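Local coordinates for protein GCN5-related N-acetyltransferase (Exiguobacterium sibiricum 255-15, PDB 3GYA) that binds coenzyme A and, as a GNAT-type enzyme, probably transfers an acyl group from the cofactor to an acceptor substrate, at residues T108-V113 with L140-F145. Numbering follows the deposited sequence.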
loop_
_atom_site.group_PDB
_atom_site.type_symbol
_atom_site.label_atom_id
_atom_site.label_comp_id
_atom_site.label_asym_id
_atom_site.label_seq_id
_atom_site.Cartn_x
_atom_site.Cartn_y
_atom_site.Cartn_z
ATOM N N THR A 108 -0.858 -11.212 10.616
ATOM C CA THR A 108 -2.064 -11.937 10.204
ATOM C C THR A 108 -1.816 -12.967 9.092
ATOM O O THR A 108 -2.435 -14.017 9.081
ATOM C CB THR A 108 -3.141 -10.936 9.778
ATOM O OG1 THR A 108 -3.376 -10.033 10.864
ATOM C CG2 THR A 108 -4.447 -11.613 9.408
ATOM N N TYR A 109 -0.905 -12.660 8.175
ATOM C CA TYR A 109 -0.696 -13.420 6.948
ATOM C C TYR A 109 0.706 -14.016 6.942
ATOM O O TYR A 109 1.652 -13.427 7.488
ATOM C CB TYR A 109 -0.860 -12.493 5.715
ATOM C CG TYR A 109 -2.236 -11.885 5.682
ATOM C CD1 TYR A 109 -3.349 -12.680 5.417
ATOM C CD2 TYR A 109 -2.442 -10.541 5.958
ATOM C CE1 TYR A 109 -4.642 -12.140 5.405
ATOM C CE2 TYR A 109 -3.728 -9.998 5.977
ATOM C CZ TYR A 109 -4.827 -10.806 5.697
ATOM O OH TYR A 109 -6.100 -10.311 5.699
ATOM N N ASP A 110 0.828 -15.192 6.342
ATOM C CA ASP A 110 2.114 -15.860 6.218
ATOM C C ASP A 110 2.784 -15.606 4.878
ATOM O O ASP A 110 3.913 -16.071 4.647
ATOM C CB ASP A 110 1.949 -17.354 6.485
ATOM C CG ASP A 110 1.452 -17.621 7.886
ATOM O OD1 ASP A 110 1.917 -16.946 8.823
ATOM O OD2 ASP A 110 0.582 -18.482 8.060
ATOM N N ARG A 111 2.086 -14.876 4.004
ATOM C CA ARG A 111 2.610 -14.495 2.699
ATOM C C ARG A 111 1.962 -13.183 2.312
ATOM O O ARG A 111 0.773 -13.015 2.542
ATOM C CB ARG A 111 2.285 -15.564 1.657
ATOM C CG ARG A 111 2.796 -15.265 0.271
ATOM C CD ARG A 111 2.542 -16.434 -0.667
ATOM N NE ARG A 111 3.453 -17.530 -0.358
ATOM C CZ ARG A 111 3.089 -18.788 -0.078
ATOM N NH1 ARG A 111 1.809 -19.171 -0.093
ATOM N NH2 ARG A 111 4.026 -19.691 0.197
ATOM N N LEU A 112 2.729 -12.256 1.737
ATOM C CA LEU A 112 2.156 -11.041 1.150
ATOM C C LEU A 112 2.430 -10.998 -0.338
ATOM O O LEU A 112 3.537 -11.312 -0.785
ATOM C CB LEU A 112 2.718 -9.776 1.783
ATOM C CG LEU A 112 2.476 -9.635 3.284
ATOM C CD1 LEU A 112 3.112 -8.336 3.774
ATOM C CD2 LEU A 112 0.992 -9.707 3.626
ATOM N N VAL A 113 1.415 -10.605 -1.092
ATOM C CA VAL A 113 1.520 -10.508 -2.546
ATOM C C VAL A 113 1.007 -9.152 -3.028
ATOM O O VAL A 113 0.276 -8.447 -2.320
ATOM C CB VAL A 113 0.712 -11.628 -3.253
ATOM C CG1 VAL A 113 1.191 -12.978 -2.797
ATOM C CG2 VAL A 113 -0.810 -11.441 -3.019
ATOM N N LEU A 140 6.211 -12.383 -1.014
ATOM C CA LEU A 140 7.171 -12.476 0.076
ATOM C C LEU A 140 6.585 -13.352 1.176
ATOM O O LEU A 140 5.462 -13.094 1.654
ATOM C CB LEU A 140 7.517 -11.092 0.607
ATOM C CG LEU A 140 8.499 -11.023 1.787
ATOM C CD1 LEU A 140 9.860 -11.631 1.436
ATOM C CD2 LEU A 140 8.585 -9.537 2.247
ATOM N N ASP A 141 7.337 -14.392 1.547
ATOM C CA ASP A 141 6.959 -15.270 2.640
ATOM C C ASP A 141 7.374 -14.670 3.980
ATOM O O ASP A 141 8.426 -14.026 4.082
ATOM C CB ASP A 141 7.621 -16.637 2.488
ATOM C CG ASP A 141 7.025 -17.470 1.352
ATOM O OD1 ASP A 141 5.880 -17.214 0.930
ATOM O OD2 ASP A 141 7.718 -18.412 0.911
ATOM N N LYS A 142 6.591 -14.957 5.016
ATOM C CA LYS A 142 6.895 -14.454 6.348
ATOM C C LYS A 142 8.257 -14.928 6.840
ATOM O O LYS A 142 8.990 -14.195 7.494
ATOM C CB LYS A 142 5.810 -14.865 7.339
ATOM C CG LYS A 142 5.888 -14.097 8.638
ATOM C CD LYS A 142 5.500 -14.928 9.816
ATOM C CE LYS A 142 4.083 -14.770 10.221
ATOM N NZ LYS A 142 3.713 -15.855 11.205
ATOM N N THR A 143 8.599 -16.172 6.551
ATOM C CA THR A 143 9.867 -16.711 7.016
ATOM C C THR A 143 11.052 -15.921 6.417
ATOM O O THR A 143 12.025 -15.637 7.117
ATOM C CB THR A 143 9.929 -18.232 6.753
ATOM O OG1 THR A 143 9.587 -18.505 5.395
ATOM C CG2 THR A 143 8.929 -18.973 7.659
ATOM N N ALA A 144 10.937 -15.502 5.154
ATOM C CA ALA A 144 11.945 -14.666 4.502
ATOM C C ALA A 144 11.985 -13.272 5.142
ATOM O O ALA A 144 13.055 -12.727 5.425
ATOM C CB ALA A 144 11.653 -14.557 2.999
ATOM N N PHE A 145 10.815 -12.713 5.400
ATOM C CA PHE A 145 10.704 -11.438 6.106
ATOM C C PHE A 145 11.342 -11.521 7.503
ATOM O O PHE A 145 12.104 -10.636 7.886
ATOM C CB PHE A 145 9.227 -11.042 6.200
ATOM C CG PHE A 145 8.959 -9.841 7.052
ATOM C CD1 PHE A 145 9.159 -8.561 6.547
ATOM C CD2 PHE A 145 8.450 -9.985 8.349
ATOM C CE1 PHE A 145 8.903 -7.443 7.323
ATOM C CE2 PHE A 145 8.170 -8.856 9.132
ATOM C CZ PHE A 145 8.409 -7.592 8.611
HETATM O O HOH W 1 1.078 -14.877 10.272
HETATM O O HOH W 2 4.417 -18.583 3.536
HETATM O O HOH W 3 6.277 -18.017 5.546
#
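Arg111 and Asp141 face each other as an antiparallel non-hydrogen-bonded pair, and their side chains run side by side off the same face of the sheet. With CG anti to the backbone N (chi1 -180°), the arginine extends along its neighbour until a bend at chi3 turns the guanidinium edge onto one carboxylate oxygen. Asp141 OD1 receives Arg111 NE at 2.8 Å, nearly along its own C-O axis, and takes a weaker bond from Arg111 NH2 at 3.2 Å. The two flat groups stand 57° apart, so this is a salt bridge to a single oxygen rather than a coplanar two-oxygen pairing. Replacing Asp141 by alanine would remove the carboxylate, and the guanidinium would probably be left without this partner and freer to turn. Next along, Leu112 and Leu140 form the hydrogen-bonded pair, Leu112 N to Leu140 O and Leu140 N to Leu112 O both measuring 2.9 Å; their side chains point to the other face, toward helix 93-105. Beyond the last bridge, Lys142 N at the start of helix 142-147 still reaches Asp110 O at 2.9 Å. The lysine chain, bent at chi2 and chi3, carries Lys142 NZ back to Asp110 OD1 in a weak, 3.2 Å salt bridge; a water hydrogen-bonded to Asp110 OD1 also meets Lys142 NZ, weakly. The contact thus joins neighbouring antiparallel strands of the mixed GNAT sheet, 111-114 and 138-141, the latter lying between 111-114 and 129-130 and leading into the C-terminal helix, away from the coenzyme A site.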